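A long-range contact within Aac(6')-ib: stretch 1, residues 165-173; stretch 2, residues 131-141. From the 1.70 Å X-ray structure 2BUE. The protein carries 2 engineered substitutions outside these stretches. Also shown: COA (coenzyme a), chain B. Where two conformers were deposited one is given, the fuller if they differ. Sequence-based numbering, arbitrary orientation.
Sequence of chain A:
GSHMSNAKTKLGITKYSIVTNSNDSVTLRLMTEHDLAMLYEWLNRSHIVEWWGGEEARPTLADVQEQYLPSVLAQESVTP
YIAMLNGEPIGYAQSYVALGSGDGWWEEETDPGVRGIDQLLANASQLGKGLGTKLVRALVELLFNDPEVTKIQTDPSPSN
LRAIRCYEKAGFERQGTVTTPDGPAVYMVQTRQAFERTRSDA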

ATOM      1  N   ARG A 165       1.640  -8.132  10.809  1.00 12.97           N
ATOM      2  CA  ARG A 165       1.603  -9.570  10.571  1.00 14.56           C
ATOM      3  C   ARG A 165       1.279  -9.914   9.116  1.00 13.69           C
ATOM      4  O   ARG A 165       1.912 -10.793   8.536  1.00 13.68           O
ATOM      5  CB  ARG A 165       0.624 -10.265  11.522  1.00 15.39           C
ATOM      6  CG  ARG A 165       0.565 -11.775  11.314  1.00 19.88           C
ATOM      7  CD  ARG A 165       1.774 -12.500  11.923  1.00 27.97           C
ATOM      8  NE  ARG A 165       1.962 -13.833  11.341  1.00 32.40           N
ATOM      9  CZ  ARG A 165       3.082 -14.242  10.741  1.00 35.15           C
ATOM     10  NH1 ARG A 165       4.133 -13.433  10.659  1.00 35.90           N
ATOM     11  NH2 ARG A 165       3.162 -15.471  10.237  1.00 37.24           N
ATOM     12  N   CYS A 166       0.311  -9.213   8.528  1.00 13.50           N
ATOM     13  CA  CYS A 166      -0.020  -9.428   7.110  1.00 13.17           C
ATOM     14  C   CYS A 166       1.245  -9.230   6.250  1.00 12.42           C
ATOM     15  O   CYS A 166       1.576 -10.073   5.405  1.00 12.44           O
ATOM     16  CB  CYS A 166      -1.117  -8.459   6.687  1.00 13.79           C
ATOM     17  SG  CYS A 166      -1.422  -8.409   4.910  1.00 14.47           S
ATOM     18  N   TYR A 167       1.959  -8.129   6.496  1.00 11.84           N
ATOM     19  CA  TYR A 167       3.164  -7.840   5.724  1.00 11.92           C
ATOM     20  C   TYR A 167       4.236  -8.924   5.884  1.00 11.91           C
ATOM     21  O   TYR A 167       4.875  -9.327   4.912  1.00 12.01           O
ATOM     22  CB  TYR A 167       3.732  -6.461   6.070  1.00 12.88           C
ATOM     23  CG  TYR A 167       2.948  -5.305   5.474  1.00 12.75           C
ATOM     24  CD1 TYR A 167       2.726  -5.246   4.075  1.00 15.17           C
ATOM     25  CD2 TYR A 167       2.530  -4.224   6.273  1.00 13.83           C
ATOM     26  CE1 TYR A 167       2.044  -4.162   3.477  1.00 15.74           C
ATOM     27  CE2 TYR A 167       1.819  -3.140   5.693  1.00 14.29           C
ATOM     28  CZ  TYR A 167       1.588  -3.128   4.280  1.00 14.39           C
ATOM     29  OH  TYR A 167       0.910  -2.099   3.619  1.00 17.95           O
ATOM     30  N   GLU A 168       4.415  -9.395   7.118  1.00 11.99           N
ATOM     31  CA  GLU A 168       5.338 -10.516   7.382  1.00 13.22           C
ATOM     32  C   GLU A 168       4.939 -11.766   6.601  1.00 13.21           C
ATOM     33  O   GLU A 168       5.794 -12.407   5.986  1.00 13.66           O
ATOM     34  CB  GLU A 168       5.392 -10.814   8.885  1.00 13.57           C
ATOM     35  CG  GLU A 168       6.142  -9.750   9.671  1.00 16.67           C
ATOM     36  CD  GLU A 168       6.310 -10.144  11.127  1.00 19.62           C
ATOM     37  OE1 GLU A 168       5.415 -10.862  11.642  1.00 22.69           O
ATOM     38  OE2 GLU A 168       7.323  -9.732  11.740  1.00 20.91           O
ATOM     39  N   LYS A 169       3.648 -12.098   6.616  1.00 13.46           N
ATOM     40  CA  LYS A 169       3.139 -13.261   5.872  1.00 14.95           C
ATOM     41  C   LYS A 169       3.392 -13.118   4.364  1.00 15.45           C
ATOM     42  O   LYS A 169       3.629 -14.107   3.656  1.00 17.00           O
ATOM     43  CB  LYS A 169       1.653 -13.471   6.143  1.00 16.45           C
ATOM     44  CG  LYS A 169       1.376 -13.932   7.564  1.00 19.17           C
ATOM     45  CD  LYS A 169       0.065 -14.660   7.661  1.00 26.47           C
ATOM     46  CE  LYS A 169      -1.074 -13.732   7.469  1.00 28.26           C
ATOM     47  NZ  LYS A 169      -2.341 -14.472   7.176  1.00 31.69           N
ATOM     48  N   ALA A 170       3.376 -11.877   3.887  1.00 15.05           N
ATOM     49  CA  ALA A 170       3.672 -11.592   2.476  1.00 14.99           C
ATOM     50  C   ALA A 170       5.167 -11.427   2.138  1.00 15.53           C
ATOM     51  O   ALA A 170       5.502 -11.031   1.003  1.00 16.01           O
ATOM     52  CB  ALA A 170       2.892 -10.359   2.020  1.00 14.85           C
ATOM     53  N   GLY A 171       6.055 -11.670   3.106  1.00 14.26           N
ATOM     54  CA  GLY A 171       7.507 -11.736   2.853  1.00 13.99           C
ATOM     55  C   GLY A 171       8.312 -10.518   3.294  1.00 13.49           C
ATOM     56  O   GLY A 171       9.505 -10.423   3.011  1.00 13.49           O
ATOM     57  N   PHE A 172       7.663  -9.565   3.966  1.00 12.69           N
ATOM     58  CA  PHE A 172       8.372  -8.396   4.462  1.00 11.62           C
ATOM     59  C   PHE A 172       9.041  -8.718   5.796  1.00 12.75           C
ATOM     60  O   PHE A 172       8.568  -9.581   6.542  1.00 13.93           O
ATOM     61  CB  PHE A 172       7.411  -7.211   4.642  1.00 11.07           C
ATOM     62  CG  PHE A 172       7.003  -6.572   3.342  1.00  9.06           C
ATOM     63  CD1 PHE A 172       7.680  -5.431   2.884  1.00  9.77           C
ATOM     64  CD2 PHE A 172       5.953  -7.111   2.583  1.00  9.58           C
ATOM     65  CE1 PHE A 172       7.335  -4.835   1.667  1.00  9.65           C
ATOM     66  CE2 PHE A 172       5.597  -6.523   1.380  1.00 11.06           C
ATOM     67  CZ  PHE A 172       6.286  -5.383   0.922  1.00  9.87           C
ATOM     68  N   GLU A 173      10.150  -8.039   6.065  1.00 13.23           N
ATOM     69  CA  GLU A 173      10.849  -8.199   7.349  1.00 15.04           C
ATOM     70  C   GLU A 173      10.946  -6.874   8.074  1.00 13.74           C
ATOM     71  O   GLU A 173      11.330  -5.865   7.487  1.00 12.07           O
ATOM     72  CB  GLU A 173      12.229  -8.820   7.137  1.00 15.73           C
ATOM     73  CG  GLU A 173      12.081 -10.268   6.629  1.00 19.38           C
ATOM     74  CD  GLU A 173      13.390 -10.998   6.350  1.00 20.11           C
ATOM     75  OE1 GLU A 173      14.500 -10.438   6.554  1.00 25.75           O
ATOM     76  OE2 GLU A 173      13.292 -12.165   5.901  1.00 27.97           O
TER
HETATM   77  N1A COA B1200      -3.716  -8.034  16.099  1.00 42.67           N
HETATM   78  C2A COA B1200      -2.622  -8.721  15.775  1.00 42.45           C
HETATM   79  N3A COA B1200      -2.641  -9.629  14.810  1.00 42.51           N
HETATM   80  C4A COA B1200      -3.783  -9.871  14.144  1.00 41.95           C
HETATM   81  C5A COA B1200      -4.941  -9.178  14.454  1.00 42.93           C
HETATM   82  C6A COA B1200      -4.891  -8.232  15.465  1.00 42.58           C
HETATM   83  N6A COA B1200      -5.995  -7.546  15.783  1.00 42.42           N
HETATM   84  N7A COA B1200      -5.915  -9.608  13.652  1.00 43.29           N
HETATM   85  C8A COA B1200      -5.395 -10.544  12.862  1.00 42.65           C
HETATM   86  N9A COA B1200      -4.103 -10.706  13.170  1.00 42.29           N
HETATM   87  C1B COA B1200      -3.167 -11.615  12.519  1.00 41.32           C
HETATM   88  C2B COA B1200      -4.011 -12.690  11.865  1.00 41.48           C
HETATM   89  O2B COA B1200      -4.122 -13.788  12.776  1.00 43.24           O
HETATM   90  C3B COA B1200      -3.188 -13.012  10.621  1.00 41.00           C
HETATM   91  O3B COA B1200      -2.043 -13.783  10.998  1.00 44.05           O
HETATM   92  P3B COA B1200      -2.090 -15.383  10.995  1.00 47.39           P
HETATM   93  O7A COA B1200      -0.545 -15.817  11.215  1.00 48.04           O
HETATM   94  O8A COA B1200      -2.497 -15.832   9.506  1.00 47.17           O
HETATM   95  O9A COA B1200      -3.004 -15.914  12.045  1.00 48.38           O
HETATM   96  C4B COA B1200      -2.679 -11.625  10.199  1.00 37.01           C
HETATM   97  O4B COA B1200      -2.638 -10.821  11.410  1.00 37.53           O
HETATM   98  C5B COA B1200      -3.399 -10.847   9.094  1.00 32.33           C
HETATM   99  O5B COA B1200      -3.289 -11.488   7.816  1.00 26.61           O
HETATM  100  P1A COA B1200      -4.544 -11.348   6.786  1.00 22.87           P
HETATM  101  O1A COA B1200      -4.083 -11.625   5.376  1.00 24.10           O
HETATM  102  O2A COA B1200      -5.761 -12.054   7.260  1.00 23.34           O
HETATM  103  O3A COA B1200      -4.798  -9.780   6.913  1.00 20.71           O
HETATM  104  P2A COA B1200      -6.104  -9.026   6.292  1.00 20.42           P
HETATM  105  O4A COA B1200      -6.677  -9.857   5.216  1.00 19.72           O
HETATM  106  O5A COA B1200      -6.975  -8.498   7.384  1.00 21.36           O
HETATM  107  O6A COA B1200      -5.353  -7.760   5.612  1.00 20.90           O
HETATM  108  CBP COA B1200      -4.998  -5.403   6.091  1.00 17.37           C
HETATM  109  CCP COA B1200      -4.534  -6.844   6.387  1.00 17.47           C
HETATM  110  CDP COA B1200      -4.148  -4.443   6.956  1.00 18.58           C
HETATM  111  CEP COA B1200      -4.773  -5.113   4.584  1.00 14.99           C
HETATM  112  CAP COA B1200      -6.517  -5.265   6.450  1.00 17.81           C
HETATM  113  OAP COA B1200      -6.778  -5.816   7.758  1.00 19.21           O
HETATM  114  C9P COA B1200      -7.034  -3.813   6.342  1.00 17.40           C
HETATM  115  O9P COA B1200      -7.194  -3.299   5.233  1.00 16.50           O
HETATM  116  N8P COA B1200      -7.287  -3.190   7.515  1.00 18.16           N
HETATM  117  C7P COA B1200      -7.788  -1.799   7.599  1.00 19.68           C
HETATM  118  C6P COA B1200      -6.826  -0.812   6.887  1.00 21.60           C
HETATM  119  C5P COA B1200      -5.336  -0.991   7.266  1.00 24.11           C
HETATM  120  O5P COA B1200      -4.988  -1.273   8.416  1.00 21.45           O
HETATM  121  N4P COA B1200      -4.459  -0.803   6.265  1.00 22.83           N
HETATM  122  C3P COA B1200      -3.007  -0.976   6.485  1.00 24.72           C
HETATM  123  C2P COA B1200      -2.317   0.293   6.979  1.00 27.31           C
HETATM  124  S1P COA B1200      -0.482   0.094   7.092  1.00 29.33           S
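Stretch 2 (131-141) LGTKLVRALVE

The contact between these two stretches of Aac(6')-ib is a small, largely apolar helix-to-helix packing, with a single side-chain-to-backbone hydrogen bond at its margin and coenzyme A bound beside the start of stretch 2. Residues 131-141 are helical throughout, with the helix running on beyond Glu141, whereas in stretch 1 the helix ends at Lys169 and the chain turns through Ala170 and Gly171. The axes approach to 8.7 Å and cross at -52°, both helices running in broadly the same sense.

The backbones come nearest at two places: the CA atoms of Cys166 and Thr133 lie 5.4 Å apart, those of Ala170 and Arg137 5.5 Å. Cys166 points toward stretch 2 and lays its SG 3.5 Å from Gly132 C and 3.4 Å from Thr133 N.

Val136 is the hub of the apolar packing. Its CG1 meets Ala170 CB at 3.5 Å, Phe172 CE2 at 3.6 Å and, at the edge of the tyrosine ring, Tyr167 CD1 at 3.9 Å. One turn further along, Val140 CG2 also reaches Phe172 CE2, at 3.5 Å, so the phenylalanine beyond the end of the first helix extends the contact.

Helix termini leave carbonyl groups without their usual backbone partners, and a neighbouring side chain can use one. Here Arg137, otherwise exposed, reaches across so that its NH2 donates to Lys169 O at 2.9 Å.

Toward the start of stretch 2, the cofactor links the helices. Gly132 N and Thr133 N donate to COA O4A (2.8 Å) and O1A (3.0 Å), while Lys169 passes its CE 3.3 Å from Thr133 OG1 and carries NZ to COA O8A at 2.7 Å.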

ATOM      1  N   LEU A 131      -7.002 -12.397   2.751  1.00 17.66           N
ATOM      2  CA  LEU A 131      -7.174 -11.617   1.507  1.00 17.44           C
ATOM      3  C   LEU A 131      -6.151 -10.478   1.407  1.00 15.24           C
ATOM      4  O   LEU A 131      -5.660 -10.168   0.311  1.00 14.41           O
ATOM      5  CB  LEU A 131      -8.597 -11.048   1.444  1.00 17.78           C
ATOM      6  CG  LEU A 131      -9.365 -11.021   0.135  1.00 21.53           C
ATOM      7  CD1 LEU A 131      -9.358 -12.421  -0.552  1.00 22.99           C
ATOM      8  CD2 LEU A 131     -10.819 -10.568   0.408  1.00 20.90           C
ATOM      9  N   GLY A 132      -5.849  -9.847   2.539  1.00 14.14           N
ATOM     10  CA  GLY A 132      -4.831  -8.788   2.578  1.00 13.06           C
ATOM     11  C   GLY A 132      -3.447  -9.323   2.214  1.00 13.43           C
ATOM     12  O   GLY A 132      -2.711  -8.691   1.450  1.00 12.52           O
ATOM     13  N   THR A 133      -3.098 -10.500   2.739  1.00 12.66           N
ATOM     14  CA  THR A 133      -1.842 -11.161   2.365  1.00 13.56           C
ATOM     15  C   THR A 133      -1.798 -11.435   0.841  1.00 13.16           C
ATOM     16  O   THR A 133      -0.791 -11.142   0.185  1.00 13.30           O
ATOM     17  CB  THR A 133      -1.621 -12.455   3.207  1.00 14.58           C
ATOM     18  OG1 THR A 133      -1.546 -12.096   4.594  1.00 16.08           O
ATOM     19  CG2 THR A 133      -0.314 -13.130   2.832  1.00 14.61           C
ATOM     20  N   LYS A 134      -2.883 -11.960   0.278  1.00 13.15           N
ATOM     21  CA  LYS A 134      -2.971 -12.146  -1.185  1.00 13.31           C
ATOM     22  C   LYS A 134      -2.763 -10.843  -1.969  1.00 13.16           C
ATOM     23  O   LYS A 134      -2.031 -10.807  -2.958  1.00 12.73           O
ATOM     24  CB  LYS A 134      -4.323 -12.755  -1.557  1.00 14.33           C
ATOM     25  CG  LYS A 134      -4.397 -14.205  -1.217  1.00 16.23           C
ATOM     26  CD  LYS A 134      -5.801 -14.731  -1.389  1.00 21.93           C
ATOM     27  CE  LYS A 134      -5.874 -16.175  -0.935  1.00 25.79           C
ATOM     28  NZ  LYS A 134      -5.426 -17.067  -2.040  1.00 30.34           N
ATOM     29  N   LEU A 135      -3.429  -9.783  -1.509  1.00 12.14           N
ATOM     30  CA  LEU A 135      -3.320  -8.473  -2.139  0.50 11.92           C
ATOM     31  C   LEU A 135      -1.857  -7.997  -2.101  1.00 11.94           C
ATOM     32  O   LEU A 135      -1.283  -7.611  -3.137  1.00 12.15           O
ATOM     33  CB  LEU A 135      -4.260  -7.482  -1.435  0.50 11.55           C
ATOM     34  CG  LEU A 135      -4.442  -6.086  -2.034  0.50 11.40           C
ATOM     35  CD1 LEU A 135      -5.629  -5.413  -1.355  0.50 11.17           C
ATOM     36  CD2 LEU A 135      -3.167  -5.229  -1.870  0.50 11.44           C
ATOM     37  N   VAL A 136      -1.240  -8.044  -0.916  1.00 11.40           N
ATOM     38  CA  VAL A 136       0.152  -7.617  -0.778  1.00 11.08           C
ATOM     39  C   VAL A 136       1.083  -8.460  -1.670  1.00 11.30           C
ATOM     40  O   VAL A 136       1.901  -7.902  -2.404  1.00  9.33           O
ATOM     41  CB  VAL A 136       0.584  -7.560   0.688  1.00 11.83           C
ATOM     42  CG1 VAL A 136       2.060  -7.169   0.790  1.00 12.51           C
ATOM     43  CG2 VAL A 136      -0.302  -6.505   1.420  1.00 11.69           C
ATOM     44  N   ARG A 137       0.905  -9.776  -1.675  1.00 11.46           N
ATOM     45  CA  ARG A 137       1.723 -10.635  -2.546  0.50 11.89           C
ATOM     46  C   ARG A 137       1.584 -10.236  -4.026  1.00 11.88           C
ATOM     47  O   ARG A 137       2.569 -10.182  -4.765  1.00 11.81           O
ATOM     48  CB  ARG A 137       1.377 -12.109  -2.324  0.50 11.90           C
ATOM     49  CG  ARG A 137       1.841 -12.629  -0.970  0.50 12.46           C
ATOM     50  CD  ARG A 137       1.473 -14.083  -0.780  0.50 13.18           C
ATOM     51  NE  ARG A 137       1.996 -14.595   0.480  0.50 14.77           N
ATOM     52  CZ  ARG A 137       1.544 -15.682   1.098  0.50 16.19           C
ATOM     53  NH1 ARG A 137       0.552 -16.389   0.574  0.50 16.67           N
ATOM     54  NH2 ARG A 137       2.073 -16.056   2.248  0.50 16.64           N
ATOM     55  N   ALA A 138       0.358  -9.932  -4.450  1.00 11.67           N
ATOM     56  CA  ALA A 138       0.101  -9.524  -5.842  1.00 11.18           C
ATOM     57  C   ALA A 138       0.784  -8.194  -6.179  1.00 11.60           C
ATOM     58  O   ALA A 138       1.372  -8.027  -7.270  1.00 10.98           O
ATOM     59  CB  ALA A 138      -1.407  -9.451  -6.102  1.00 12.09           C
ATOM     60  N   LEU A 139       0.746  -7.268  -5.221  1.00 10.95           N
ATOM     61  CA  LEU A 139       1.399  -5.976  -5.398  1.00 11.33           C
ATOM     62  C   LEU A 139       2.923  -6.107  -5.449  1.00 10.51           C
ATOM     63  O   LEU A 139       3.572  -5.478  -6.272  1.00  9.81           O
ATOM     64  CB  LEU A 139       0.959  -5.019  -4.284  1.00 12.68           C
ATOM     65  CG  LEU A 139       1.342  -3.552  -4.524  1.00 14.65           C
ATOM     66  CD1 LEU A 139       1.087  -3.043  -5.961  1.00 15.06           C
ATOM     67  CD2 LEU A 139       0.630  -2.641  -3.537  1.00 15.12           C
ATOM     68  N   VAL A 140       3.476  -6.953  -4.580  1.00  9.35           N
ATOM     69  CA  VAL A 140       4.915  -7.200  -4.561  1.00  9.73           C
ATOM     70  C   VAL A 140       5.355  -7.809  -5.898  1.00  8.95           C
ATOM     71  O   VAL A 140       6.343  -7.383  -6.477  1.00  8.84           O
ATOM     72  CB  VAL A 140       5.301  -8.120  -3.375  1.00 10.17           C
ATOM     73  CG1 VAL A 140       6.718  -8.696  -3.523  1.00 10.83           C
ATOM     74  CG2 VAL A 140       5.201  -7.337  -2.048  1.00 10.06           C
ATOM     75  N   GLU A 141       4.619  -8.810  -6.361  1.00  9.21           N
ATOM     76  CA  GLU A 141       4.936  -9.435  -7.665  1.00  9.57           C
ATOM     77  C   GLU A 141       4.884  -8.409  -8.814  1.00  8.94           C
ATOM     78  O   GLU A 141       5.824  -8.331  -9.638  1.00 10.47           O
ATOM     79  CB  GLU A 141       4.018 -10.626  -7.934  1.00 10.79           C
ATOM     80  CG  GLU A 141       4.393 -11.371  -9.228  1.00 11.99           C
ATOM     81  CD  GLU A 141       3.680 -12.687  -9.365  1.00 16.83           C
ATOM     82  OE1 GLU A 141       3.629 -13.459  -8.385  1.00 20.35           O
ATOM     83  OE2 GLU A 141       3.146 -12.938 -10.460  1.00 21.06           O
TER